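Centrosomal protein of 104 kDa (Homo sapiens, PDB 5LPH) is required for ciliogenesis and for structural integrity at the ciliary tip, and interacts with tubulin through a TOG domain. Local coordinates at residues K114-I119 with Q165-F170; M118-Y123 with K171-L176; F217-V222 with Q253-E258. All blocks are in the same frame, centred on the assembly; numbering follows the deposited sequence. Where two conformers were deposited one is given.

In the fold
The three contacts sample a TOG domain, an all-helical array of HEAT-type repeats that holds its shape by packing helix against helix. Interactions 1 and 2 both start from helix 106-126 and share Met-118 and Ile-119; their centres lie about 7 Å apart and they touch directly. Their second sides follow one another in the chain, helix 154-169 and then helix 171-174, both within HEAT 1. Interaction 3 comes later, with its centre about 29 Å from each of the others, where the start of helix 219-229 in HEAT 2 meets the loop after helix 235-252. Short local contacts thus recur along the array, between helices or between a helix start and a loop.

Interaction 1 of 3, residues K114-I119 with Q165-F170; sequences KLLKMI and QEMALF
Lys-117 lays its aliphatic chain across the tip of the Phe-170 ring and carries its ammonium group on to Glu-166, joining helix 106-126 to the end of helix 154-169 in the helical array of the TOG domain. CG stands anti to the backbone N (chi1 174°) and the rest of the chain is extended, which carries the lysine over toward helix 154-169. Its methylene CE lies 3.8 Å from Phe-170 CZ, and CD is almost as near to that same ring atom at 3.9 Å. The approach to the ring is oblique, and the two side chains cross at about a right angle. Beyond the ring, NZ gives a hydrogen bond of 2.7 Å to Glu-166 OE2, meeting that oxygen nearly in line with its C-O bond and completing a salt bridge. One lysine therefore serves two purposes, apolar along its shaft and ionic at its end.

Phe-170, the N-cap residue of the short helix 171-174, folds back on its own segment: the backbone O of Glu-166 lies 3.3 Å above one ring face, offset toward the rim. On the buried side of the contact, Leu-116 packs on Val-97 of helix 83-100, and Met-167 reaches Ile-120 one turn farther along helix 106-126. Between Leu-116 and Met-167 the meeting is looser, with a branch methyl of the leucine facing the selenium of a selenomethionine: Leu-116 CD2 lies 4.4 Å from Met-167 SE.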
# COMPACT_ATOMS: atom_id res chain seq x y z
N LYS A 114 -0.21 -12.96 -5.00
CA LYS A 114 -0.94 -14.20 -4.71
C LYS A 114 -0.47 -14.82 -3.39
O LYS A 114 -1.29 -15.23 -2.56
CB LYS A 114 -0.76 -15.18 -5.87
CG LYS A 114 -1.42 -16.54 -5.72
CD LYS A 114 -1.03 -17.46 -6.87
CE LYS A 114 -1.45 -18.90 -6.61
NZ LYS A 114 -2.93 -19.06 -6.71
N LEU A 115 0.84 -14.89 -3.20
CA LEU A 115 1.43 -15.37 -1.95
C LEU A 115 1.03 -14.49 -0.76
O LEU A 115 0.66 -14.99 0.30
CB LEU A 115 2.96 -15.44 -2.07
CG LEU A 115 3.78 -15.87 -0.85
CD1 LEU A 115 3.31 -17.20 -0.31
CD2 LEU A 115 5.26 -15.94 -1.19
N LEU A 116 1.13 -13.17 -0.93
CA LEU A 116 0.80 -12.21 0.12
C LEU A 116 -0.66 -12.35 0.55
O LEU A 116 -0.95 -12.41 1.74
CB LEU A 116 1.08 -10.77 -0.33
CG LEU A 116 0.91 -9.65 0.69
CD1 LEU A 116 1.63 -9.94 2.00
CD2 LEU A 116 1.40 -8.33 0.11
N LYS A 117 -1.55 -12.42 -0.43
CA LYS A 117 -2.98 -12.61 -0.16
C LYS A 117 -3.26 -13.92 0.59
O LYS A 117 -4.06 -13.93 1.52
CB LYS A 117 -3.80 -12.55 -1.46
CG LYS A 117 -5.27 -12.88 -1.27
CD LYS A 117 -6.14 -12.41 -2.42
CE LYS A 117 -7.57 -12.89 -2.23
NZ LYS A 117 -8.43 -12.54 -3.39
N MSE A 118 -2.58 -15.00 0.21
CA MSE A 118 -2.75 -16.30 0.88
C MSE A 118 -2.30 -16.22 2.32
O MSE A 118 -2.93 -16.80 3.20
CB MSE A 118 -2.00 -17.41 0.15
CG MSE A 118 -2.13 -18.77 0.84
SE MSE A 118 -0.65 -18.98 2.13
CE MSE A 118 0.63 -19.27 0.68
N ILE A 119 -1.19 -15.53 2.58
CA ILE A 119 -0.66 -15.39 3.95
C ILE A 119 -1.65 -14.64 4.86
O ILE A 119 -1.93 -15.09 5.97
CB ILE A 119 0.73 -14.70 3.97
CG1 ILE A 119 1.79 -15.62 3.36
CG2 ILE A 119 1.15 -14.35 5.40
CD1 ILE A 119 3.04 -14.90 2.92
N GLN A 165 -6.32 -1.72 -2.43
CA GLN A 165 -7.75 -1.57 -2.17
C GLN A 165 -8.38 -2.88 -1.66
O GLN A 165 -9.16 -2.88 -0.71
CB GLN A 165 -8.44 -1.06 -3.44
CG GLN A 165 -9.66 -0.17 -3.27
CD GLN A 165 -10.19 0.30 -4.61
OE1 GLN A 165 -9.42 0.69 -5.50
NE2 GLN A 165 -11.51 0.29 -4.77
N GLU A 166 -7.98 -4.00 -2.27
CA GLU A 166 -8.41 -5.34 -1.86
C GLU A 166 -7.99 -5.67 -0.41
O GLU A 166 -8.81 -6.17 0.36
CB GLU A 166 -7.83 -6.39 -2.82
CG GLU A 166 -8.61 -7.68 -2.91
CD GLU A 166 -8.02 -8.66 -3.92
OE1 GLU A 166 -7.47 -8.21 -4.96
OE2 GLU A 166 -8.10 -9.88 -3.67
N MSE A 167 -6.74 -5.37 -0.05
CA MSE A 167 -6.24 -5.63 1.31
C MSE A 167 -6.87 -4.70 2.31
O MSE A 167 -7.23 -5.13 3.40
CB MSE A 167 -4.72 -5.48 1.47
CG MSE A 167 -3.80 -6.56 0.94
SE MSE A 167 -2.08 -6.28 1.89
CE MSE A 167 -1.55 -4.51 1.17
N ALA A 168 -7.01 -3.42 1.96
CA ALA A 168 -7.65 -2.43 2.84
C ALA A 168 -9.06 -2.82 3.31
O ALA A 168 -9.49 -2.39 4.39
CB ALA A 168 -7.67 -1.06 2.18
N LEU A 169 -9.77 -3.61 2.49
CA LEU A 169 -11.13 -4.06 2.79
C LEU A 169 -11.24 -5.50 3.34
O LEU A 169 -12.33 -5.90 3.76
CB LEU A 169 -12.02 -3.85 1.56
CG LEU A 169 -12.35 -2.37 1.26
CD1 LEU A 169 -12.57 -2.00 -0.21
CD2 LEU A 169 -13.54 -1.96 2.11
N PHE A 170 -10.16 -6.28 3.35
CA PHE A 170 -10.13 -7.55 4.10
C PHE A 170 -10.40 -7.26 5.58
O PHE A 170 -9.79 -6.37 6.16
CB PHE A 170 -8.77 -8.29 4.01
CG PHE A 170 -8.42 -8.87 2.62
CD1 PHE A 170 -9.38 -9.22 1.64
CD2 PHE A 170 -7.08 -9.09 2.32
CE1 PHE A 170 -8.97 -9.74 0.41
CE2 PHE A 170 -6.68 -9.60 1.10
CZ PHE A 170 -7.62 -9.93 0.14

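Interaction 2 of 3, residues M118-Y123 with K171-L176; sequences MIITQY and KEVKSL
Helix-to-helix packing in a HEAT-repeat array is seen here in a small form, where Ile-120 on helix 106-126 of the TOG domain meets Val-173 on the short helix 171-174, which lies in HEAT 1. The contact is essentially methyl on methyl: Ile-120 CG2 lies 3.8 Å from Val-173 CG2. The isoleucine presents this branch because its chi1 of -64° turns CG2 anti to the backbone N, while the valine offers the methyl that stands anti to its own carbonyl carbon. The two side chains cross at about a right angle, each touching the other through a single branch. At the edge of this apolar meeting, the Glu-172 carboxylate approaches the backbone of the first helix, with OE2 4.2 Å from Ile-120 O. The distance is too long for a hydrogen bond, and both atoms are acceptors.

One backbone oxygen in each segment takes two donors. In helix 106-126 a wider pi-type turn spans 119-123, and Met-118 O receives two amides, Gln-122 N at 2.9 Å and Tyr-123 N at 3.0 Å. In the partner segment Lys-171 O is held twice by a single residue, from Ser-175 N at 3.2 Å and from Ser-175 OG at 2.9 Å. The amide and the hydroxyl reach that oxygen from opposite faces of its carbonyl plane.

Helix 131-147 touches both partners, since Ile-120 packs on its Cys-137 and Val-173 on its Thr-134. Farther round helix 106-126, Ile-119 and Tyr-123 pack on helix 83-100, where the tyrosine hydroxyl is hydrogen-bonded to Leu-86 O.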
# COMPACT_ATOMS: atom_id res chain seq x y z
N MSE A 118 -2.58 -15.00 0.21
CA MSE A 118 -2.75 -16.30 0.88
C MSE A 118 -2.30 -16.22 2.32
O MSE A 118 -2.93 -16.80 3.20
CB MSE A 118 -2.00 -17.41 0.15
CG MSE A 118 -2.13 -18.77 0.84
SE MSE A 118 -0.65 -18.98 2.13
CE MSE A 118 0.63 -19.27 0.68
N ILE A 119 -1.19 -15.53 2.58
CA ILE A 119 -0.66 -15.39 3.95
C ILE A 119 -1.65 -14.64 4.86
O ILE A 119 -1.93 -15.09 5.97
CB ILE A 119 0.73 -14.70 3.97
CG1 ILE A 119 1.79 -15.62 3.36
CG2 ILE A 119 1.15 -14.35 5.40
CD1 ILE A 119 3.04 -14.90 2.92
N ILE A 120 -2.16 -13.50 4.39
CA ILE A 120 -3.07 -12.68 5.19
C ILE A 120 -4.46 -13.34 5.35
O ILE A 120 -5.00 -13.34 6.44
CB ILE A 120 -3.22 -11.25 4.60
CG1 ILE A 120 -1.87 -10.51 4.67
CG2 ILE A 120 -4.29 -10.46 5.35
CD1 ILE A 120 -1.78 -9.31 3.76
N THR A 121 -4.99 -13.89 4.26
CA THR A 121 -6.39 -14.35 4.19
C THR A 121 -6.62 -15.83 4.51
O THR A 121 -7.75 -16.22 4.84
CB THR A 121 -6.95 -13.99 2.77
OG1 THR A 121 -6.95 -12.57 2.64
CG2 THR A 121 -8.36 -14.53 2.42
N GLN A 122 -5.58 -16.67 4.43
CA GLN A 122 -5.74 -18.12 4.63
C GLN A 122 -4.85 -18.69 5.73
O GLN A 122 -5.34 -19.38 6.62
CB GLN A 122 -5.49 -18.86 3.31
CG GLN A 122 -6.30 -18.33 2.14
CD GLN A 122 -6.23 -19.22 0.91
OE1 GLN A 122 -5.68 -18.84 -0.12
NE2 GLN A 122 -6.78 -20.43 1.03
N TYR A 123 -3.55 -18.40 5.67
CA TYR A 123 -2.56 -18.94 6.62
C TYR A 123 -2.77 -18.42 8.04
O TYR A 123 -2.82 -19.20 8.99
CB TYR A 123 -1.16 -18.58 6.14
CG TYR A 123 0.02 -19.10 6.94
CD1 TYR A 123 0.58 -20.36 6.68
CD2 TYR A 123 0.63 -18.30 7.91
CE1 TYR A 123 1.69 -20.81 7.39
CE2 TYR A 123 1.74 -18.75 8.62
CZ TYR A 123 2.26 -20.01 8.36
OH TYR A 123 3.36 -20.44 9.06
N LYS A 171 -11.30 -8.04 6.17
CA LYS A 171 -11.83 -7.78 7.52
C LYS A 171 -10.73 -7.56 8.57
O LYS A 171 -10.74 -6.55 9.30
CB LYS A 171 -12.77 -8.95 7.92
CG LYS A 171 -14.00 -9.08 7.04
CD LYS A 171 -14.97 -10.14 7.56
CE LYS A 171 -16.21 -10.21 6.68
NZ LYS A 171 -17.19 -11.22 7.18
N GLU A 172 -9.76 -8.46 8.59
CA GLU A 172 -8.67 -8.42 9.58
C GLU A 172 -7.77 -7.19 9.42
O GLU A 172 -7.30 -6.63 10.41
CB GLU A 172 -7.81 -9.68 9.51
CG GLU A 172 -8.53 -11.01 9.61
CD GLU A 172 -8.86 -11.65 8.27
OE1 GLU A 172 -9.15 -10.91 7.29
OE2 GLU A 172 -8.84 -12.89 8.18
N VAL A 173 -7.53 -6.78 8.17
CA VAL A 173 -6.67 -5.63 7.88
C VAL A 173 -7.41 -4.31 8.10
O VAL A 173 -6.82 -3.35 8.60
CB VAL A 173 -6.10 -5.71 6.45
CG1 VAL A 173 -5.31 -4.45 6.09
CG2 VAL A 173 -5.24 -6.95 6.31
N LYS A 174 -8.68 -4.26 7.68
CA LYS A 174 -9.54 -3.08 7.89
C LYS A 174 -9.60 -2.66 9.36
O LYS A 174 -9.57 -1.47 9.66
CB LYS A 174 -10.96 -3.35 7.37
CG LYS A 174 -11.90 -2.16 7.50
CD LYS A 174 -13.30 -2.37 6.93
CE LYS A 174 -14.32 -1.52 7.68
NZ LYS A 174 -15.73 -1.81 7.33
N SER A 175 -9.68 -3.64 10.27
CA SER A 175 -9.70 -3.40 11.72
C SER A 175 -8.47 -2.68 12.28
O SER A 175 -8.57 -1.97 13.27
CB SER A 175 -9.87 -4.72 12.47
OG SER A 175 -10.94 -5.49 11.95
N LEU A 176 -7.31 -2.89 11.66
CA LEU A 176 -6.04 -2.31 12.13
C LEU A 176 -5.84 -0.84 11.80
O LEU A 176 -4.97 -0.20 12.41
CB LEU A 176 -4.85 -3.10 11.57
CG LEU A 176 -4.76 -4.57 11.99
CD1 LEU A 176 -3.85 -5.34 11.05
CD2 LEU A 176 -4.27 -4.68 13.43

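Interaction 3 of 3, residues F217-V222 with Q253-E258; sequences FTIDNV and QASILE
The 2.9 Å bond from Thr-218 N to Asn-221 OD1 is one half of a capping box at the start of helix 219-229, whose first residue, Ile-219, meets Ser-255 and Ile-256. The reciprocal half runs from Asn-221 N to Thr-218 OG1, 3.0 Å long and almost straight, with an N-H...acceptor angle of 178°. The first bond is also close to straight at its hydrogen, although Thr-218 N stands above the carbonyl plane of the asparagine amide. Asn-221 ND2 in turn is hydrogen-bonded to Gly-216 O, a further tie for the amide.

In this TOG domain the capped helix belongs to HEAT 2, and the facing segment follows helix 235-252, beginning at Gln-253, whose positive phi breaks the helical run. Ile-219 bridges the two neighbours with separate branches. Its CD1 comes to 3.9 Å from Ser-255 OG, a hydroxyl whose polar partner is His-252 O. Nearby, Asp-220 OD1 is hydrogen-bonded to Tyr-259 OH, a polar link just past the contact.

Ile-256 holds CG1 between its backbone N and carbonyl carbon (chi1 76°), and the end of its chain leads away from Ile-219. The shorter branch is what touches: Ile-219 CG2 meets Ile-256 CG2 at 4.1 Å.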
# COMPACT_ATOMS: atom_id res chain seq x y z
N PHE A 217 -9.10 6.97 8.59
CA PHE A 217 -9.28 8.32 8.04
C PHE A 217 -10.01 9.19 9.05
O PHE A 217 -11.00 8.77 9.67
CB PHE A 217 -10.13 8.30 6.77
CG PHE A 217 -9.47 7.64 5.60
CD1 PHE A 217 -8.26 8.12 5.11
CD2 PHE A 217 -10.09 6.58 4.95
CE1 PHE A 217 -7.66 7.52 4.02
CE2 PHE A 217 -9.49 5.98 3.86
CZ PHE A 217 -8.28 6.45 3.39
N THR A 218 -9.54 10.43 9.18
CA THR A 218 -10.18 11.45 10.01
C THR A 218 -10.25 12.75 9.20
O THR A 218 -9.44 12.98 8.31
CB THR A 218 -9.39 11.68 11.32
OG1 THR A 218 -8.10 12.23 11.03
CG2 THR A 218 -9.20 10.37 12.10
N ILE A 219 -11.23 13.60 9.49
CA ILE A 219 -11.30 14.95 8.92
C ILE A 219 -9.92 15.60 9.07
O ILE A 219 -9.44 16.24 8.15
CB ILE A 219 -12.40 15.80 9.61
CG1 ILE A 219 -13.81 15.30 9.23
CG2 ILE A 219 -12.28 17.26 9.20
CD1 ILE A 219 -14.89 15.71 10.22
N ASP A 220 -9.28 15.40 10.23
CA ASP A 220 -7.96 15.96 10.51
C ASP A 220 -6.87 15.55 9.50
O ASP A 220 -6.31 16.41 8.83
CB ASP A 220 -7.52 15.65 11.95
CG ASP A 220 -6.32 16.47 12.39
OD1 ASP A 220 -6.40 17.71 12.38
OD2 ASP A 220 -5.28 15.88 12.74
N ASN A 221 -6.59 14.25 9.38
CA ASN A 221 -5.51 13.79 8.47
C ASN A 221 -5.85 13.91 6.97
O ASN A 221 -4.96 14.19 6.16
CB ASN A 221 -4.97 12.38 8.84
CG ASN A 221 -6.02 11.28 8.77
OD1 ASN A 221 -7.00 11.37 8.04
ND2 ASN A 221 -5.80 10.23 9.55
N VAL A 222 -7.12 13.76 6.60
CA VAL A 222 -7.56 13.96 5.21
C VAL A 222 -7.37 15.41 4.73
O VAL A 222 -6.83 15.66 3.65
CB VAL A 222 -9.03 13.52 5.02
CG1 VAL A 222 -9.60 13.95 3.68
CG2 VAL A 222 -9.18 12.01 5.19
N GLN A 253 -19.49 19.54 5.97
CA GLN A 253 -20.00 20.92 6.05
C GLN A 253 -19.11 21.89 6.85
O GLN A 253 -18.11 22.38 6.33
CB GLN A 253 -21.45 20.93 6.56
CG GLN A 253 -22.43 20.38 5.55
CD GLN A 253 -23.78 19.91 6.10
OE1 GLN A 253 -24.42 19.03 5.52
NE2 GLN A 253 -24.21 20.48 7.22
N ALA A 254 -19.46 22.14 8.12
CA ALA A 254 -18.87 23.24 8.89
C ALA A 254 -17.53 22.87 9.54
O ALA A 254 -16.65 23.72 9.67
CB ALA A 254 -19.85 23.71 9.96
N SER A 255 -17.37 21.60 9.92
CA SER A 255 -16.19 21.15 10.67
C SER A 255 -14.85 21.13 9.88
O SER A 255 -13.80 20.95 10.49
CB SER A 255 -16.46 19.78 11.31
OG SER A 255 -17.17 18.92 10.43
N ILE A 256 -14.89 21.32 8.56
CA ILE A 256 -13.66 21.40 7.75
C ILE A 256 -13.10 22.82 7.58
O ILE A 256 -11.97 22.97 7.12
CB ILE A 256 -13.82 20.74 6.34
CG1 ILE A 256 -14.62 21.62 5.37
CG2 ILE A 256 -14.46 19.36 6.46
CD1 ILE A 256 -14.41 21.24 3.92
N LEU A 257 -13.88 23.85 7.92
CA LEU A 257 -13.49 25.24 7.63
C LEU A 257 -12.28 25.74 8.41
O LEU A 257 -11.56 26.62 7.93
CB LEU A 257 -14.66 26.22 7.83
CG LEU A 257 -15.73 26.35 6.76
CD1 LEU A 257 -16.31 25.00 6.41
CD2 LEU A 257 -16.83 27.34 7.15
N GLU A 258 -12.07 25.20 9.61
CA GLU A 258 -10.88 25.52 10.41
C GLU A 258 -9.55 25.14 9.72
O GLU A 258 -8.53 25.80 9.95
CB GLU A 258 -10.98 24.86 11.80
CG GLU A 258 -10.87 23.34 11.81
CD GLU A 258 -11.41 22.71 13.08
OE1 GLU A 258 -12.57 22.96 13.44
OE2 GLU A 258 -10.68 21.93 13.73